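Local coordinates for aldehyde dehydrogenase (Trypanosoma brucei, PDB 5NNO), which probably oxidises aldehydes with NAD+ as an aldehyde dehydrogenase, and here holds NAD together with an aldehyde derived from an antitrypanosomal benzoxaborole, at residues R65-D70 / W127-L132; I253-T258 / P314-A319. All blocks are in the same frame, centred on the assembly; numbering follows the deposited sequence.

Contact 1 (R65-D70 / W127-L132); sequences RRRHRD and WNYPLL. With NAD (nicotinamide-adenine-dinucleotide), chain C; 92N (4-[(1-oxidanyl-3~{H}-2,1-benzoxaborol-5-yl)oxy]benzaldehyde), chain D.
The guanidinium of Arg65, in the conformer described (one of two modelled), overlaps the benzo edge of Trp127, whose CZ3 lies 3.9 Å above the guanidinium plane, over its centre. The two planes stand 64° apart, an edge-on approach of the indole to a flat cationic face. Chi1 and the bend at chi2 (-82°) set CD 3.6 Å from Asn128 O, the bend at chi3 carries the guanidinium to Trp127, and NH2 reaches past the contact to Arg315 O.

The Asn128 carbonyl is taken by Arg67: NH2 donates to Asn128 O at 2.7 Å, a bent bond (132° at the hydrogen) with the donor tilted out of the carbonyl plane. Pro130 CD, at the guanidinium edge, is 3.4 Å from the same NH2, and Tyr129 CD1 sits 3.6 Å above one face. Arginine suits this buried place because its several N-H groups can be shared out: NH2 also forms a salt bridge with Glu76, and NE bonds Asn254.

Residues 127-131 belong to the loop between strand 110-124 of the nucleotide-binding domain and helix 132-143, and the Trp-Asn pair is a familiar feature of aldehyde dehydrogenases. Trp127 points NE1 at a phosphate oxygen of NAD, although the modelled separation is doubtfully short. Asn128 ND2 bonds Gln257 O and lies 3.7 Å from the aldehyde oxygen of the bound benzoxaborole, consistent with the oxyanion-hole asparagine of the family. On the side of the Tyr129 ring opposite Arg67, ligand atom C2 approaches the face, 3.7 Å from CE2, and the phenol oxygen bonds Thr258.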
ATOM      1  N   ARG A  65      -4.554 -30.188  12.402  0.50 29.72           N
ATOM      2  CA  ARG A  65      -3.787 -29.520  13.458  0.50 29.51           C
ATOM      3  C   ARG A  65      -3.718 -30.249  14.822  0.50 29.83           C
ATOM      4  O   ARG A  65      -2.801 -30.002  15.600  0.50 29.86           O
ATOM      5  CB  ARG A  65      -4.322 -28.100  13.659  0.50 29.06           C
ATOM      6  CG  ARG A  65      -4.256 -27.222  12.406  0.50 28.74           C
ATOM      7  CD  ARG A  65      -2.887 -26.601  12.204  0.50 28.61           C
ATOM      8  NE  ARG A  65      -1.835 -27.608  12.058  0.50 28.99           N
ATOM      9  CZ  ARG A  65      -0.957 -27.960  13.000  0.50 29.26           C
ATOM     10  NH1 ARG A  65      -0.033 -28.867  12.703  0.50 29.71           N
ATOM     11  NH2 ARG A  65      -0.979 -27.407  14.213  0.50 29.19           N
ATOM     12  N   ARG A  66      -4.662 -31.152  15.078  1.00 30.14           N
ATOM     13  CA  ARG A  66      -4.898 -31.716  16.414  1.00 30.43           C
ATOM     14  C   ARG A  66      -5.261 -30.626  17.435  1.00 30.17           C
ATOM     15  O   ARG A  66      -4.921 -30.734  18.609  1.00 30.35           O
ATOM     16  CB  ARG A  66      -3.739 -32.611  16.902  1.00 30.83           C
ATOM     17  CG  ARG A  66      -4.221 -33.794  17.744  1.00 31.35           C
ATOM     18  CD  ARG A  66      -3.270 -34.228  18.868  1.00 31.67           C
ATOM     19  NE  ARG A  66      -2.041 -34.774  18.318  1.00 32.00           N
ATOM     20  CZ  ARG A  66      -0.776 -34.508  18.679  1.00 32.10           C
ATOM     21  NH1 ARG A  66      -0.414 -33.651  19.631  1.00 31.90           N
ATOM     22  NH2 ARG A  66       0.149 -35.141  18.008  1.00 32.54           N
ATOM     23  N   ARG A  67      -5.968 -29.592  16.975  1.00 29.84           N
ATOM     24  CA  ARG A  67      -6.533 -28.581  17.877  1.00 29.76           C
ATOM     25  C   ARG A  67      -7.895 -29.017  18.396  1.00 30.09           C
ATOM     26  O   ARG A  67      -8.606 -29.781  17.748  1.00 30.29           O
ATOM     27  CB  ARG A  67      -6.644 -27.214  17.195  1.00 29.37           C
ATOM     28  CG  ARG A  67      -5.347 -26.438  17.241  1.00 29.16           C
ATOM     29  CD  ARG A  67      -5.513 -24.964  16.922  1.00 28.91           C
ATOM     30  NE  ARG A  67      -5.356 -24.707  15.493  1.00 28.60           N
ATOM     31  CZ  ARG A  67      -6.316 -24.281  14.667  1.00 28.47           C
ATOM     32  NH1 ARG A  67      -7.573 -24.057  15.081  1.00 28.66           N
ATOM     33  NH2 ARG A  67      -6.043 -24.096  13.389  1.00 28.23           N
ATOM     34  N   HIS A  68      -8.231 -28.541  19.581  1.00 30.28           N
ATOM     35  CA  HIS A  68      -9.464 -28.910  20.244  1.00 30.71           C
ATOM     36  C   HIS A  68     -10.513 -27.997  19.679  1.00 30.68           C
ATOM     37  O   HIS A  68     -10.199 -26.885  19.261  1.00 30.35           O
ATOM     38  CB  HIS A  68      -9.365 -28.712  21.761  1.00 31.03           C
ATOM     39  CG  HIS A  68     -10.384 -29.482  22.543  1.00 31.59           C
ATOM     40  ND1 HIS A  68     -11.568 -28.931  22.975  1.00 31.96           N
ATOM     41  CD2 HIS A  68     -10.377 -30.761  22.998  1.00 31.93           C
ATOM     42  CE1 HIS A  68     -12.258 -29.843  23.643  1.00 32.49           C
ATOM     43  NE2 HIS A  68     -11.555 -30.961  23.675  1.00 32.47           N
ATOM     44  N   ARG A  69     -11.749 -28.479  19.682  1.00 31.11           N
ATOM     45  CA  ARG A  69     -12.906 -27.756  19.156  1.00 31.27           C
ATOM     46  C   ARG A  69     -13.082 -26.377  19.792  1.00 31.33           C
ATOM     47  O   ARG A  69     -13.415 -25.416  19.102  1.00 31.21           O
ATOM     48  CB  ARG A  69     -14.169 -28.590  19.393  1.00 31.94           C
ATOM     49  CG  ARG A  69     -15.452 -28.055  18.790  1.00 32.29           C
ATOM     50  CD  ARG A  69     -16.605 -28.967  19.203  1.00 33.09           C
ATOM     51  NE  ARG A  69     -17.849 -28.663  18.487  1.00 33.57           N
ATOM     52  CZ  ARG A  69     -18.629 -27.605  18.721  1.00 33.92           C
ATOM     53  NH1 ARG A  69     -18.333 -26.700  19.661  1.00 33.87           N
ATOM     54  NH2 ARG A  69     -19.730 -27.442  18.008  1.00 34.44           N
ATOM     55  N   ASP A  70     -12.875 -26.298  21.105  1.00 31.61           N
ATOM     56  CA  ASP A  70     -12.976 -25.035  21.839  1.00 31.84           C
ATOM     57  C   ASP A  70     -11.845 -24.063  21.503  1.00 31.34           C
ATOM     58  O   ASP A  70     -12.077 -22.859  21.484  1.00 31.47           O
ATOM     59  CB  ASP A  70     -13.001 -25.285  23.353  1.00 32.38           C
ATOM     60  CG  ASP A  70     -14.217 -26.076  23.796  1.00 33.02           C
ATOM     61  OD1 ASP A  70     -14.939 -26.602  22.924  1.00 33.04           O
ATOM     62  OD2 ASP A  70     -14.430 -26.196  25.018  1.00 33.57           O
ATOM     63  N   TRP A 127      -1.413 -22.667   6.661  1.00 19.21           N
ATOM     64  CA  TRP A 127      -1.886 -23.901   7.303  1.00 19.61           C
ATOM     65  C   TRP A 127      -2.299 -23.820   8.762  1.00 19.58           C
ATOM     66  O   TRP A 127      -3.187 -24.540   9.153  1.00 19.88           O
ATOM     67  CB  TRP A 127      -0.891 -25.047   7.077  1.00 19.98           C
ATOM     68  CG  TRP A 127       0.475 -24.735   7.502  1.00 19.84           C
ATOM     69  CD1 TRP A 127       1.481 -24.273   6.720  1.00 19.74           C
ATOM     70  CD2 TRP A 127       0.998 -24.860   8.823  1.00 19.85           C
ATOM     71  NE1 TRP A 127       2.607 -24.084   7.476  1.00 19.69           N
ATOM     72  CE2 TRP A 127       2.345 -24.449   8.776  1.00 19.76           C
ATOM     73  CE3 TRP A 127       0.458 -25.269  10.038  1.00 19.99           C
ATOM     74  CZ2 TRP A 127       3.175 -24.438   9.913  1.00 19.80           C
ATOM     75  CZ3 TRP A 127       1.269 -25.249  11.174  1.00 20.01           C
ATOM     76  CH2 TRP A 127       2.617 -24.834  11.096  1.00 19.92           C
ATOM     77  N   ASN A 128      -1.713 -22.913   9.538  1.00 19.27           N
ATOM     78  CA  ASN A 128      -1.842 -22.949  11.020  1.00 19.33           C
ATOM     79  C   ASN A 128      -3.231 -22.608  11.625  1.00 19.38           C
ATOM     80  O   ASN A 128      -3.605 -23.122  12.712  1.00 19.64           O
ATOM     81  CB  ASN A 128      -0.739 -22.138  11.694  1.00 19.09           C
ATOM     82  CG  ASN A 128      -0.784 -20.664  11.354  1.00 18.71           C
ATOM     83  OD1 ASN A 128      -1.199 -20.288  10.257  1.00 18.58           O
ATOM     84  ND2 ASN A 128      -0.343 -19.819  12.291  1.00 18.58           N
ATOM     85  N   TYR A 129      -3.955 -21.732  10.935  1.00 19.17           N
ATOM     86  CA  TYR A 129      -5.347 -21.442  11.204  1.00 19.30           C
ATOM     87  C   TYR A 129      -6.004 -21.401   9.825  1.00 19.32           C
ATOM     88  O   TYR A 129      -6.217 -20.330   9.261  1.00 19.06           O
ATOM     89  CB  TYR A 129      -5.480 -20.115  11.935  1.00 19.07           C
ATOM     90  CG  TYR A 129      -4.831 -20.158  13.288  1.00 19.12           C
ATOM     91  CD1 TYR A 129      -5.520 -20.649  14.421  1.00 19.47           C
ATOM     92  CD2 TYR A 129      -3.502 -19.786  13.450  1.00 18.90           C
ATOM     93  CE1 TYR A 129      -4.912 -20.716  15.660  1.00 19.58           C
ATOM     94  CE2 TYR A 129      -2.890 -19.832  14.699  1.00 19.01           C
ATOM     95  CZ  TYR A 129      -3.590 -20.304  15.800  1.00 19.34           C
ATOM     96  OH  TYR A 129      -2.973 -20.361  17.025  1.00 19.50           O
ATOM     97  N   PRO A 130      -6.317 -22.588   9.272  1.00 19.68           N
ATOM     98  CA  PRO A 130      -6.597 -22.685   7.842  1.00 19.74           C
ATOM     99  C   PRO A 130      -7.900 -22.059   7.362  1.00 19.80           C
ATOM    100  O   PRO A 130      -7.926 -21.539   6.229  1.00 19.68           O
ATOM    101  CB  PRO A 130      -6.562 -24.192   7.556  1.00 20.22           C
ATOM    102  CG  PRO A 130      -6.751 -24.866   8.902  1.00 20.48           C
ATOM    103  CD  PRO A 130      -6.399 -23.887   9.971  1.00 20.11           C
ATOM    104  N   LEU A 131      -8.959 -22.101   8.175  1.00 20.05           N
ATOM    105  CA  LEU A 131     -10.225 -21.443   7.802  1.00 20.18           C
ATOM    106  C   LEU A 131     -10.165 -19.907   7.960  1.00 19.78           C
ATOM    107  O   LEU A 131     -10.368 -19.164   6.989  1.00 19.65           O
ATOM    108  CB  LEU A 131     -11.403 -22.019   8.586  1.00 20.69           C
ATOM    109  CG  LEU A 131     -12.794 -21.717   8.005  1.00 21.03           C
ATOM    110  CD1 LEU A 131     -12.946 -22.320   6.628  1.00 21.25           C
ATOM    111  CD2 LEU A 131     -13.882 -22.267   8.912  1.00 21.59           C
ATOM    112  N   LEU A 132      -9.894 -19.457   9.181  1.00 19.65           N
ATOM    113  CA  LEU A 132      -9.718 -18.049   9.508  1.00 19.35           C
ATOM    114  C   LEU A 132      -8.840 -17.279   8.511  1.00 18.95           C
ATOM    115  O   LEU A 132      -9.178 -16.161   8.123  1.00 18.85           O
ATOM    116  CB  LEU A 132      -9.096 -17.924  10.911  1.00 19.28           C
ATOM    117  CG  LEU A 132      -8.614 -16.521  11.343  1.00 19.01           C
ATOM    118  CD1 LEU A 132      -9.697 -15.758  12.063  1.00 19.27           C
ATOM    119  CD2 LEU A 132      -7.367 -16.576  12.198  1.00 18.84           C
TER
HETATM  120  PA  NAD C 601       3.946 -21.535   3.786  1.00 29.84           P
HETATM  121  O1A NAD C 601       5.360 -21.903   3.382  1.00 27.58           O
HETATM  122  O2A NAD C 601       2.874 -22.581   4.034  1.00 27.58           O
HETATM  123  O5B NAD C 601       3.402 -20.505   2.663  1.00 28.34           O
HETATM  124  C5B NAD C 601       2.045 -20.057   2.592  1.00 26.98           C
HETATM  125  C4B NAD C 601       1.463 -20.230   1.186  1.00 25.90           C
HETATM  126  O4B NAD C 601       2.495 -20.018   0.210  1.00 24.95           O
HETATM  127  C3B NAD C 601       0.849 -21.611   0.919  1.00 25.44           C
HETATM  128  O3B NAD C 601      -0.477 -21.488   0.380  1.00 24.36           O
HETATM  129  C2B NAD C 601       1.771 -22.269  -0.088  1.00 25.01           C
HETATM  130  O2B NAD C 601       1.047 -23.049  -1.045  1.00 24.44           O
HETATM  131  C1B NAD C 601       2.465 -21.078  -0.746  1.00 24.75           C
HETATM  132  N9A NAD C 601       3.833 -21.358  -1.250  1.00 24.01           N
HETATM  133  C8A NAD C 601       4.829 -22.075  -0.677  1.00 24.53           C
HETATM  134  N7A NAD C 601       5.927 -22.104  -1.488  1.00 24.00           N
HETATM  135  C5A NAD C 601       5.626 -21.388  -2.592  1.00 23.10           C
HETATM  136  C6A NAD C 601       6.304 -21.001  -3.846  1.00 22.56           C
HETATM  137  N6A NAD C 601       7.560 -21.401  -4.071  1.00 22.28           N
HETATM  138  N1A NAD C 601       5.642 -20.249  -4.750  1.00 22.55           N
HETATM  139  C2A NAD C 601       4.377 -19.838  -4.536  1.00 23.11           C
HETATM  140  N3A NAD C 601       3.697 -20.152  -3.417  1.00 22.84           N
HETATM  141  C4A NAD C 601       4.253 -20.908  -2.432  1.00 23.32           C
HETATM  142  O3  NAD C 601       4.084 -20.662   5.126  1.00 25.55           O
HETATM  143  PN  NAD C 601       4.859 -21.306   6.385  1.00 24.21           P
HETATM  144  O1N NAD C 601       6.353 -21.250   6.143  1.00 24.88           O
HETATM  145  O2N NAD C 601       4.255 -22.648   6.700  1.00 21.37           O
HETATM  146  O5D NAD C 601       4.502 -20.207   7.510  1.00 21.10           O
HETATM  147  C5D NAD C 601       5.421 -19.125   7.544  1.00 18.32           C
HETATM  148  C4D NAD C 601       4.945 -17.878   8.248  1.00 16.45           C
HETATM  149  O4D NAD C 601       3.572 -17.531   8.083  1.00 14.84           O
HETATM  150  C3D NAD C 601       5.153 -18.002   9.734  1.00 15.90           C
HETATM  151  O3D NAD C 601       6.510 -17.673  10.010  1.00 15.88           O
HETATM  152  C2D NAD C 601       4.143 -17.021  10.286  1.00 15.10           C
HETATM  153  O2D NAD C 601       4.807 -15.995  11.015  1.00 14.45           O
HETATM  154  C1D NAD C 601       3.393 -16.499   9.049  1.00 14.33           C
HETATM  155  N1N NAD C 601       1.996 -16.219   9.368  1.00 13.34           N
HETATM  156  C2N NAD C 601       1.554 -14.943   9.425  1.00 13.06           C
HETATM  157  C3N NAD C 601       0.225 -14.662   9.768  1.00 12.50           C
HETATM  158  C7N NAD C 601      -0.324 -13.264   9.843  1.00 12.00           C
HETATM  159  O7N NAD C 601      -1.499 -13.088   9.578  1.00 11.81           O
HETATM  160  N7N NAD C 601       0.459 -12.245  10.196  1.00 11.66           N
HETATM  161  C4N NAD C 601      -0.630 -15.723  10.041  1.00 12.81           C
HETATM  162  C5N NAD C 601      -0.152 -17.019   9.970  1.00 12.52           C
HETATM  163  C6N NAD C 601       1.172 -17.244   9.633  1.00 13.16           C
HETATM  164  C9  92N D 602      -7.160 -14.737  20.477  1.00 29.76           C
HETATM  165  C7  92N D 602      -9.422 -13.617  17.769  1.00 28.59           C
HETATM  166  C3  92N D 602      -4.947 -16.057  15.419  1.00 28.66           C
HETATM  167  C4  92N D 602      -5.642 -14.905  15.081  1.00 28.66           C
HETATM  168  C5  92N D 602      -7.493 -14.461  16.637  1.00 29.12           C
HETATM  169  C6  92N D 602      -8.750 -13.881  16.592  1.00 29.14           C
HETATM  170  C1  92N D 602      -3.046 -15.305  14.115  1.00 26.21           C
HETATM  171  C2  92N D 602      -3.664 -16.254  14.931  1.00 27.93           C
HETATM  172  C11 92N D 602      -6.901 -14.755  17.860  1.00 29.46           C
HETATM  173  C12 92N D 602      -5.040 -13.937  14.292  1.00 28.39           C
HETATM  174  O   92N D 602      -0.992 -16.491  13.769  1.00 22.08           O
HETATM  175  C   92N D 602      -1.696 -15.525  13.568  1.00 24.00           C
HETATM  176  C13 92N D 602      -3.756 -14.140  13.815  1.00 28.28           C
HETATM  177  O1  92N D 602      -6.999 -14.773  15.367  1.00 30.04           O
HETATM  178  C10 92N D 602      -7.573 -14.491  19.056  1.00 29.63           C
HETATM  179  C8  92N D 602      -8.853 -13.915  19.012  1.00 29.55           C
HETATM  180  O3  92N D 602      -8.258 -14.255  21.301  1.00 29.55           O
HETATM  181  B   92N D 602      -9.275 -13.750  20.499  1.00 28.37           B
HETATM  182  O2  92N D 602     -10.399 -13.204  21.008  1.00 28.24           O

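Contact 2 (I253-T258 / P314-A319); sequences INAGQT and PRIVNA. With 92N (4-[(1-oxidanyl-3~{H}-2,1-benzoxaborol-5-yl)oxy]benzaldehyde), chain D.
The loop running into the predicted nucleophile position, Ser259, a residue changed in this structure, packs through Asn254, Ala255 and Gln257 against residues 314-317. Pro314 sets its ring on the loop backbone, CG lying 3.7 Å from Asn254 CA. Next to it, Ala255 CB is 3.6 Å from Pro314 O and 3.8 Å from Ile316 CD1; a methyl group fits this close approach to both main chain and side chain. Ile316 reaches it because chi1 (-53°) and chi2 (-49°) curl CD1 back toward the loop.

Gln257 is the long arm of the contact. Extended beyond CG, it carries its amide alongside the backbone of residues 315-317, with CD 4.0 Å from Ile316 CA.

The loop is internally braced. Asn254, Ala255 and Gly256 all have positive phi, a conformation that asparagine and glycine adopt readily, and Asn254 ND2 donates to Gln257 O at 2.7 Å (153°), the acceptor lying near its amide plane.

Gln257 centres an inverse gamma turn, closed by a weak bond from Thr258 N to Gly256 O. Thr258 then brings CG2 within 3.2 Å of the ligand's aldehyde oxygen, and Ser259 N donates a hydrogen bond to the ligand. Asn254 to Gln257 begin the Asn-x-Gly-Gln-x-Cys motif that leads into the catalytic cysteine of aldehyde dehydrogenases, with Ser259 at the changed cysteine position.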
ATOM      1  N   ILE A 253      -1.242 -22.544  22.594  1.00 21.09           N
ATOM      2  CA  ILE A 253      -2.126 -22.554  21.408  1.00 20.84           C
ATOM      3  C   ILE A 253      -1.351 -22.938  20.120  1.00 20.55           C
ATOM      4  O   ILE A 253      -0.288 -22.383  19.844  1.00 20.31           O
ATOM      5  CB  ILE A 253      -2.892 -21.209  21.200  1.00 20.59           C
ATOM      6  CG1 ILE A 253      -1.916 -20.019  21.095  1.00 20.26           C
ATOM      7  CG2 ILE A 253      -3.933 -21.018  22.294  1.00 20.99           C
ATOM      8  CD1 ILE A 253      -2.553 -18.636  21.010  1.00 20.10           C
ATOM      9  N   ASN A 254      -1.880 -23.940  19.416  1.00 20.69           N
ATOM     10  CA  ASN A 254      -1.335 -24.474  18.159  1.00 20.55           C
ATOM     11  C   ASN A 254       0.109 -25.016  18.201  1.00 20.66           C
ATOM     12  O   ASN A 254       0.808 -25.040  17.166  1.00 20.48           O
ATOM     13  CB  ASN A 254      -1.478 -23.409  17.045  1.00 20.08           C
ATOM     14  CG  ASN A 254      -1.750 -24.013  15.687  1.00 20.06           C
ATOM     15  OD1 ASN A 254      -2.654 -24.814  15.529  1.00 20.35           O
ATOM     16  ND2 ASN A 254      -0.967 -23.618  14.699  1.00 19.78           N
ATOM     17  N   ALA A 255       0.529 -25.484  19.381  1.00 21.01           N
ATOM     18  CA  ALA A 255       1.933 -25.833  19.684  1.00 21.18           C
ATOM     19  C   ALA A 255       2.915 -24.746  19.252  1.00 20.80           C
ATOM     20  O   ALA A 255       3.905 -25.027  18.578  1.00 20.81           O
ATOM     21  CB  ALA A 255       2.307 -27.186  19.077  1.00 21.52           C
ATOM     22  N   GLY A 256       2.613 -23.499  19.628  1.00 20.52           N
ATOM     23  CA  GLY A 256       3.443 -22.316  19.264  1.00 20.20           C
ATOM     24  C   GLY A 256       3.350 -21.752  17.842  1.00 19.80           C
ATOM     25  O   GLY A 256       3.911 -20.687  17.543  1.00 19.56           O
ATOM     26  N   GLN A 257       2.618 -22.432  16.963  1.00 19.77           N
ATOM     27  CA  GLN A 257       2.663 -22.170  15.525  1.00 19.50           C
ATOM     28  C   GLN A 257       1.630 -21.118  15.183  1.00 19.17           C
ATOM     29  O   GLN A 257       0.606 -21.392  14.589  1.00 19.15           O
ATOM     30  CB  GLN A 257       2.421 -23.469  14.777  1.00 19.74           C
ATOM     31  CG  GLN A 257       3.537 -24.464  15.030  1.00 20.12           C
ATOM     32  CD  GLN A 257       3.165 -25.882  14.676  1.00 20.52           C
ATOM     33  OE1 GLN A 257       2.132 -26.417  15.131  1.00 20.70           O
ATOM     34  NE2 GLN A 257       4.012 -26.513  13.863  1.00 20.74           N
ATOM     35  N   THR A 258       1.949 -19.919  15.637  1.00 19.00           N
ATOM     36  CA  THR A 258       1.121 -18.737  15.586  1.00 18.78           C
ATOM     37  C   THR A 258       2.080 -17.553  15.398  1.00 18.59           C
ATOM     38  O   THR A 258       3.068 -17.435  16.116  1.00 18.74           O
ATOM     39  CB  THR A 258       0.321 -18.553  16.899  1.00 18.98           C
ATOM     40  OG1 THR A 258      -0.396 -19.766  17.210  1.00 19.25           O
ATOM     41  CG2 THR A 258      -0.658 -17.417  16.784  1.00 18.83           C
ATOM     42  N   PRO A 314      -1.971 -29.591  20.550  1.00 22.18           N
ATOM     43  CA  PRO A 314      -1.810 -29.737  19.080  1.00 22.58           C
ATOM     44  C   PRO A 314      -0.431 -30.216  18.631  1.00 22.54           C
ATOM     45  O   PRO A 314       0.494 -30.245  19.435  1.00 22.25           O
ATOM     46  CB  PRO A 314      -2.055 -28.314  18.550  1.00 23.00           C
ATOM     47  CG  PRO A 314      -2.571 -27.536  19.722  1.00 22.85           C
ATOM     48  CD  PRO A 314      -1.978 -28.169  20.929  1.00 22.23           C
ATOM     49  N   ARG A 315      -0.304 -30.552  17.339  1.00 23.06           N
ATOM     50  CA  ARG A 315       0.919 -31.150  16.775  1.00 23.33           C
ATOM     51  C   ARG A 315       1.749 -30.183  15.947  1.00 23.79           C
ATOM     52  O   ARG A 315       1.264 -29.127  15.545  1.00 24.04           O
ATOM     53  CB  ARG A 315       0.607 -32.393  15.934  1.00 23.83           C
ATOM     54  CG  ARG A 315      -0.073 -32.142  14.620  1.00 24.59           C
ATOM     55  CD  ARG A 315      -0.047 -33.368  13.728  1.00 25.29           C
ATOM     56  NE  ARG A 315      -0.846 -34.488  14.245  1.00 25.12           N
ATOM     57  CZ  ARG A 315      -2.116 -34.767  13.930  1.00 25.51           C
ATOM     58  NH1 ARG A 315      -2.811 -33.984  13.114  1.00 26.18           N
ATOM     59  NH2 ARG A 315      -2.708 -35.840  14.464  1.00 25.44           N
ATOM     60  N   ILE A 316       3.003 -30.561  15.694  1.00 24.13           N
ATOM     61  CA  ILE A 316       3.852 -29.829  14.760  1.00 24.85           C
ATOM     62  C   ILE A 316       3.426 -30.277  13.366  1.00 25.70           C
ATOM     63  O   ILE A 316       3.016 -31.421  13.171  1.00 25.80           O
ATOM     64  CB  ILE A 316       5.368 -30.072  15.007  1.00 25.21           C
ATOM     65  CG1 ILE A 316       5.761 -29.793  16.456  1.00 24.59           C
ATOM     66  CG2 ILE A 316       6.226 -29.194  14.088  1.00 26.09           C
ATOM     67  CD1 ILE A 316       5.275 -28.469  16.992  1.00 24.09           C
ATOM     68  N   VAL A 317       3.531 -29.374  12.403  1.00 26.48           N
ATOM     69  CA  VAL A 317       2.996 -29.590  11.050  1.00 27.55           C
ATOM     70  C   VAL A 317       3.641 -30.788  10.343  1.00 28.29           C
ATOM     71  O   VAL A 317       2.932 -31.563   9.705  1.00 28.80           O
ATOM     72  CB  VAL A 317       3.066 -28.294  10.180  1.00 28.54           C
ATOM     73  CG1 VAL A 317       4.502 -27.791   9.968  1.00 29.04           C
ATOM     74  CG2 VAL A 317       2.360 -28.492   8.833  1.00 29.90           C
ATOM     75  N   ASN A 318       4.958 -30.951  10.476  1.00 28.52           N
ATOM     76  CA  ASN A 318       5.653 -32.096   9.882  1.00 29.44           C
ATOM     77  C   ASN A 318       6.975 -32.438  10.589  1.00 29.48           C
ATOM     78  O   ASN A 318       7.401 -31.721  11.496  1.00 28.83           O
ATOM     79  CB  ASN A 318       5.837 -31.887   8.357  1.00 31.03           C
ATOM     80  CG  ASN A 318       6.597 -30.612   8.015  1.00 31.63           C
ATOM     81  OD1 ASN A 318       7.615 -30.308   8.626  1.00 31.45           O
ATOM     82  ND2 ASN A 318       6.128 -29.886   6.990  1.00 32.62           N
ATOM     83  N   ALA A 319       7.599 -33.539  10.156  1.00 30.47           N
ATOM     84  CA  ALA A 319       8.879 -34.028  10.701  1.00 31.03           C
ATOM     85  C   ALA A 319      10.071 -33.051  10.634  1.00 31.73           C
ATOM     86  O   ALA A 319      10.917 -33.036  11.532  1.00 31.76           O
ATOM     87  CB  ALA A 319       9.259 -35.346  10.035  1.00 32.36           C
TER
HETATM   88  C9  92N D 602      -7.160 -14.737  20.477  1.00 29.76           C
HETATM   89  C7  92N D 602      -9.422 -13.617  17.769  1.00 28.59           C
HETATM   90  C3  92N D 602      -4.947 -16.057  15.419  1.00 28.66           C
HETATM   91  C4  92N D 602      -5.642 -14.905  15.081  1.00 28.66           C
HETATM   92  C5  92N D 602      -7.493 -14.461  16.637  1.00 29.12           C
HETATM   93  C6  92N D 602      -8.750 -13.881  16.592  1.00 29.14           C
HETATM   94  C1  92N D 602      -3.046 -15.305  14.115  1.00 26.21           C
HETATM   95  C2  92N D 602      -3.664 -16.254  14.931  1.00 27.93           C
HETATM   96  C11 92N D 602      -6.901 -14.755  17.860  1.00 29.46           C
HETATM   97  C12 92N D 602      -5.040 -13.937  14.292  1.00 28.39           C
HETATM   98  O   92N D 602      -0.992 -16.491  13.769  1.00 22.08           O
HETATM   99  C   92N D 602      -1.696 -15.525  13.568  1.00 24.00           C
HETATM  100  C13 92N D 602      -3.756 -14.140  13.815  1.00 28.28           C
HETATM  101  O1  92N D 602      -6.999 -14.773  15.367  1.00 30.04           O
HETATM  102  C10 92N D 602      -7.573 -14.491  19.056  1.00 29.63           C
HETATM  103  C8  92N D 602      -8.853 -13.915  19.012  1.00 29.55           C
HETATM  104  O3  92N D 602      -8.258 -14.255  21.301  1.00 29.55           O
HETATM  105  B   92N D 602      -9.275 -13.750  20.499  1.00 28.37           B
HETATM  106  O2  92N D 602     -10.399 -13.204  21.008  1.00 28.24           O

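How the contacts relate
Both contacts are buried, on the same side of the chain's centre, with their midpoints 10 Å apart, and both reach the bound aldehyde. Contact 1 is the more polar, built on two arginines, one of which donates to a carbonyl of the cofactor-binding loop, and it alone touches NAD. Contact 2 relies on proline, alanine and isoleucine, and on Gln257 laid along the 315-317 backbone. All six touching residues of contact 1 are buried, whereas in contact 2 Arg315 and Val317 are partly exposed. A backbone hydrogen bond between Arg65 and Arg315 joins the two, helping to tie the loop leading to the predicted nucleophile position to the surroundings of the family's Trp-Asn pair.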